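Local coordinates for designed protein 5L6HC3_1 (Synthetic construct, PDB 5IZS), which self-assembles as a designed homotrimer of helical hairpins, its pairing specificity set by modular hydrogen-bond networks between the subunits, at the interface of chains A and B. Numbering follows the deposited sequence. Chains: chain A/B, Designed protein 5L6HC3_1.

Contact 1: the interface of chains A and B. Residues chain A 18-19, 22; chain B 21, 66-67, 70.
A hydrophobic layer of the designed helical bundle lies here, where A:Leu22 on helix 7-41 of chain A drops between two helices of chain B: B:Leu21 on helix 7-41 and B:Ala66, B:Glu67 and B:Ile70 on helix 45-81. The two methyls of A:Leu22 divide the work. CD1 of A:Leu22 meets CD2 of B:Leu21 at 3.6 Å, the two leucine side chains running nearly perpendicular, and also rests on the methyl CB of B:Ala66 at 3.7 Å. CD2 of A:Leu22 turns to the other side and packs against the CD1 methyl of B:Ile70 at 3.5 Å, the leucine and isoleucine sliding past each other in opposite directions. With CG anti to the backbone N (chi1 -178°), A:Leu22 sends this fork over B:Ala66. The arm of B:Ile70 carries its CD1 on to A:Ala18, whose small CB receives it at 3.7 Å. At the rim, A:Arg19 bends at chi2 (-79°) and slants across B:Ile70, with its CG 3.9 Å from the CG2 branch. The guanidinium of A:Arg19 then crosses B:Glu67, its NH1 3.5 Å from CG of the glutamate. The guanidinium and carboxylate planes are nearly parallel, but their charged atoms do not touch: NH1 of A:Arg19 stays 4.4 Å from OE2 of B:Glu67, so any attraction is probably long-range.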
loop_
_atom_site.group_PDB
_atom_site.type_symbol
_atom_site.label_atom_id
_atom_site.label_comp_id
_atom_site.label_asym_id
_atom_site.label_seq_id
_atom_site.Cartn_x
_atom_site.Cartn_y
_atom_site.Cartn_z
ATOM N N ALA A 18 -6.924 -2.643 8.463
ATOM C CA ALA A 18 -5.762 -1.765 8.308
ATOM C C ALA A 18 -4.441 -2.507 8.536
ATOM O O ALA A 18 -3.439 -2.228 7.878
ATOM C CB ALA A 18 -5.873 -0.582 9.262
ATOM N N ARG A 19 -4.458 -3.459 9.464
ATOM C CA ARG A 19 -3.280 -4.261 9.786
ATOM C C ARG A 19 -2.950 -5.242 8.665
ATOM O O ARG A 19 -1.787 -5.421 8.306
ATOM C CB ARG A 19 -3.489 -5.020 11.100
ATOM C CG ARG A 19 -3.059 -4.252 12.347
ATOM C CD ARG A 19 -1.548 -4.308 12.535
ATOM N NE ARG A 19 -1.070 -3.298 13.473
ATOM C CZ ARG A 19 0.206 -3.141 13.805
ATOM N NH1 ARG A 19 1.126 -3.941 13.283
ATOM N NH2 ARG A 19 0.563 -2.194 14.663
ATOM N N LEU A 22 -1.631 -3.265 5.614
ATOM C CA LEU A 22 -0.315 -2.732 5.944
ATOM C C LEU A 22 0.751 -3.817 5.867
ATOM O O LEU A 22 1.849 -3.587 5.358
ATOM C CB LEU A 22 -0.324 -2.111 7.338
ATOM C CG LEU A 22 0.988 -1.475 7.771
ATOM C CD1 LEU A 22 1.351 -0.374 6.785
ATOM C CD2 LEU A 22 0.874 -0.948 9.197
ATOM N N LEU B 21 -2.005 5.491 5.823
ATOM C CA LEU B 21 -1.526 4.261 5.213
ATOM C C LEU B 21 -1.168 4.506 3.753
ATOM O O LEU B 21 -0.186 3.965 3.249
ATOM C CB LEU B 21 -2.567 3.149 5.339
ATOM C CG LEU B 21 -2.611 2.488 6.717
ATOM C CD1 LEU B 21 -3.470 1.230 6.690
ATOM C CD2 LEU B 21 -1.198 2.174 7.184
ATOM N N ALA B 66 3.826 3.447 10.591
ATOM C CA ALA B 66 2.465 3.107 10.183
ATOM C C ALA B 66 1.844 2.100 11.145
ATOM O O ALA B 66 0.638 2.120 11.394
ATOM C CB ALA B 66 2.453 2.566 8.762
ATOM N N GLU B 67 2.683 1.221 11.685
ATOM C CA GLU B 67 2.247 0.247 12.679
ATOM C C GLU B 67 1.845 0.941 13.979
ATOM O O GLU B 67 0.844 0.579 14.602
ATOM C CB GLU B 67 3.352 -0.782 12.940
ATOM C CG GLU B 67 3.506 -1.826 11.837
ATOM C CD GLU B 67 4.864 -2.511 11.852
ATOM O OE1 GLU B 67 5.802 -1.970 12.476
ATOM O OE2 GLU B 67 4.995 -3.593 11.239
ATOM N N ILE B 70 -1.645 2.784 13.501
ATOM C CA ILE B 70 -2.764 1.858 13.641
ATOM C C ILE B 70 -2.968 1.531 15.118
ATOM O O ILE B 70 -4.100 1.394 15.588
ATOM C CB ILE B 70 -2.527 0.562 12.832
ATOM C CG1 ILE B 70 -2.576 0.862 11.333
ATOM C CG2 ILE B 70 -3.557 -0.508 13.183
ATOM C CD1 ILE B 70 -2.352 -0.352 10.469
#

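Contact 2: the interface of chains A and B. Residues chain A 29-30, 33; chain B 28, 32, 55-56, 59.
A:Gln29 and B:Asn32 meet amide to amide across the bundle, their side chains arriving from opposite directions on the helices 7-41 of the two chains, as part of a buried-type polar network characteristic of this design. The amide planes are only 15° apart, and each group both gives and accepts. ND2 of B:Asn32 donates to the carbonyl OE1 of A:Gln29 at 2.8 Å, the straighter of the paired bonds, with 149° at the hydrogen. In return NE2 of A:Gln29 donates to OD1 of B:Asn32 at 2.8 Å, a more bent bond whose acceptor is tilted from the glutamine amide plane. NE2 of A:Gln29 also donates to the hydroxyl OG of B:Ser59 on helix 45-81 at 2.7 Å, so the glutamine bridges both helices of chain B. CG of A:Gln29 stands anti to the backbone N, and a bend at chi2 (66°) turns the amide in between those helices. B:Ser59 passes the chain on, its OG donating to the backbone carbonyl O of B:Val55 at 2.9 Å, which leaves the hydroxyl oxygen to accept from the glutamine. On the apolar side, CD2 of B:Leu28 presses on the amide carbon CD of A:Gln29 at 3.5 Å, its side chain lying aslant to the glutamine. One turn on, the CD1 methyl of A:Ile33 rests on CA of B:Lys56 at 3.8 Å, closing the flank next to B:Ser59. Replacing A:Gln29 with a leucine would probably leave the amide of B:Asn32 and the hydroxyl of B:Ser59 without their partners across the interface. By demanding matched donors and acceptors from three helices, the site is likely to favour the intended subunit pairing and register.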
loop_
_atom_site.group_PDB
_atom_site.type_symbol
_atom_site.label_atom_id
_atom_site.label_comp_id
_atom_site.label_asym_id
_atom_site.label_seq_id
_atom_site.Cartn_x
_atom_site.Cartn_y
_atom_site.Cartn_z
ATOM N N GLN A 29 6.973 -4.579 -0.186
ATOM C CA GLN A 29 8.146 -3.714 -0.155
ATOM C C GLN A 29 9.433 -4.528 -0.025
ATOM O O GLN A 29 10.413 -4.273 -0.727
ATOM C CB GLN A 29 8.037 -2.708 0.993
ATOM C CG GLN A 29 9.212 -1.747 1.103
ATOM C CD GLN A 29 9.324 -0.799 -0.079
ATOM O OE1 GLN A 29 8.422 -0.714 -0.915
ATOM N NE2 GLN A 29 10.437 -0.078 -0.153
ATOM N N GLU A 30 9.423 -5.507 0.873
ATOM C CA GLU A 30 10.568 -6.394 1.050
ATOM C C GLU A 30 10.804 -7.250 -0.187
ATOM O O GLU A 30 11.928 -7.670 -0.450
ATOM C CB GLU A 30 10.372 -7.288 2.272
ATOM C CG GLU A 30 10.374 -6.523 3.580
ATOM C CD GLU A 30 11.665 -5.759 3.800
ATOM O OE1 GLU A 30 12.733 -6.256 3.382
ATOM O OE2 GLU A 30 11.613 -4.659 4.390
ATOM N N ILE A 33 12.618 -4.725 -2.713
ATOM C CA ILE A 33 14.005 -4.517 -2.309
ATOM C C ILE A 33 14.831 -5.738 -2.710
ATOM O O ILE A 33 15.959 -5.614 -3.195
ATOM C CB ILE A 33 14.126 -4.268 -0.788
ATOM C CG1 ILE A 33 13.602 -2.875 -0.428
ATOM C CG2 ILE A 33 15.570 -4.414 -0.318
ATOM C CD1 ILE A 33 13.178 -2.739 1.024
ATOM N N LEU B 28 6.994 4.959 0.182
ATOM C CA LEU B 28 7.710 3.749 -0.205
ATOM C C LEU B 28 7.932 3.704 -1.719
ATOM O O LEU B 28 8.981 3.256 -2.189
ATOM C CB LEU B 28 6.953 2.504 0.267
ATOM C CG LEU B 28 7.053 2.185 1.761
ATOM C CD1 LEU B 28 6.103 1.056 2.148
ATOM C CD2 LEU B 28 8.490 1.835 2.138
ATOM N N ASN B 32 11.320 3.340 -3.704
ATOM C CA ASN B 32 11.577 2.282 -4.679
ATOM C C ASN B 32 12.049 2.846 -6.018
ATOM O O ASN B 32 12.946 2.298 -6.658
ATOM C CB ASN B 32 10.326 1.426 -4.887
ATOM C CG ASN B 32 9.995 0.560 -3.679
ATOM O OD1 ASN B 32 10.867 0.232 -2.875
ATOM N ND2 ASN B 32 8.729 0.179 -3.554
ATOM N N VAL B 55 17.753 2.236 1.677
ATOM C CA VAL B 55 16.344 2.194 1.304
ATOM C C VAL B 55 15.583 1.195 2.177
ATOM O O VAL B 55 14.427 1.421 2.533
ATOM C CB VAL B 55 16.177 1.828 -0.194
ATOM C CG1 VAL B 55 14.758 1.373 -0.504
ATOM C CG2 VAL B 55 16.571 3.006 -1.073
ATOM N N LYS B 56 16.254 0.105 2.542
ATOM C CA LYS B 56 15.645 -0.951 3.347
ATOM C C LYS B 56 15.307 -0.489 4.760
ATOM O O LYS B 56 14.186 -0.688 5.233
ATOM C CB LYS B 56 16.568 -2.167 3.424
ATOM C CG LYS B 56 15.995 -3.297 4.261
ATOM C CD LYS B 56 17.018 -4.381 4.559
ATOM C CE LYS B 56 16.343 -5.588 5.209
ATOM N NZ LYS B 56 17.276 -6.428 6.018
ATOM N N SER B 59 12.655 1.998 4.653
ATOM C CA SER B 59 11.377 1.326 4.444
ATOM C C SER B 59 10.800 0.793 5.753
ATOM O O SER B 59 9.590 0.835 5.964
ATOM C CB SER B 59 11.523 0.183 3.437
ATOM O OG SER B 59 11.612 0.680 2.113
#

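The centres of the C-alpha atoms of contact 1 and contact 2 lie about 16 Å apart along the same groove. In both, helix 7-41 of chain A faces helices 7-41 and 45-81 of chain B, and no residue is shared. The order runs antiparallel on the hairpin's second helix: moving from contact 1 to contact 2, numbers rise on helix 7-41 but fall on helix 45-81. Contact 1 supplies apolar burial and contact 2 directional polar bonds, a division that suits the modular design. Since the assembly holds three copies, the same pair of layers probably recurs at each subunit boundary of the trimer.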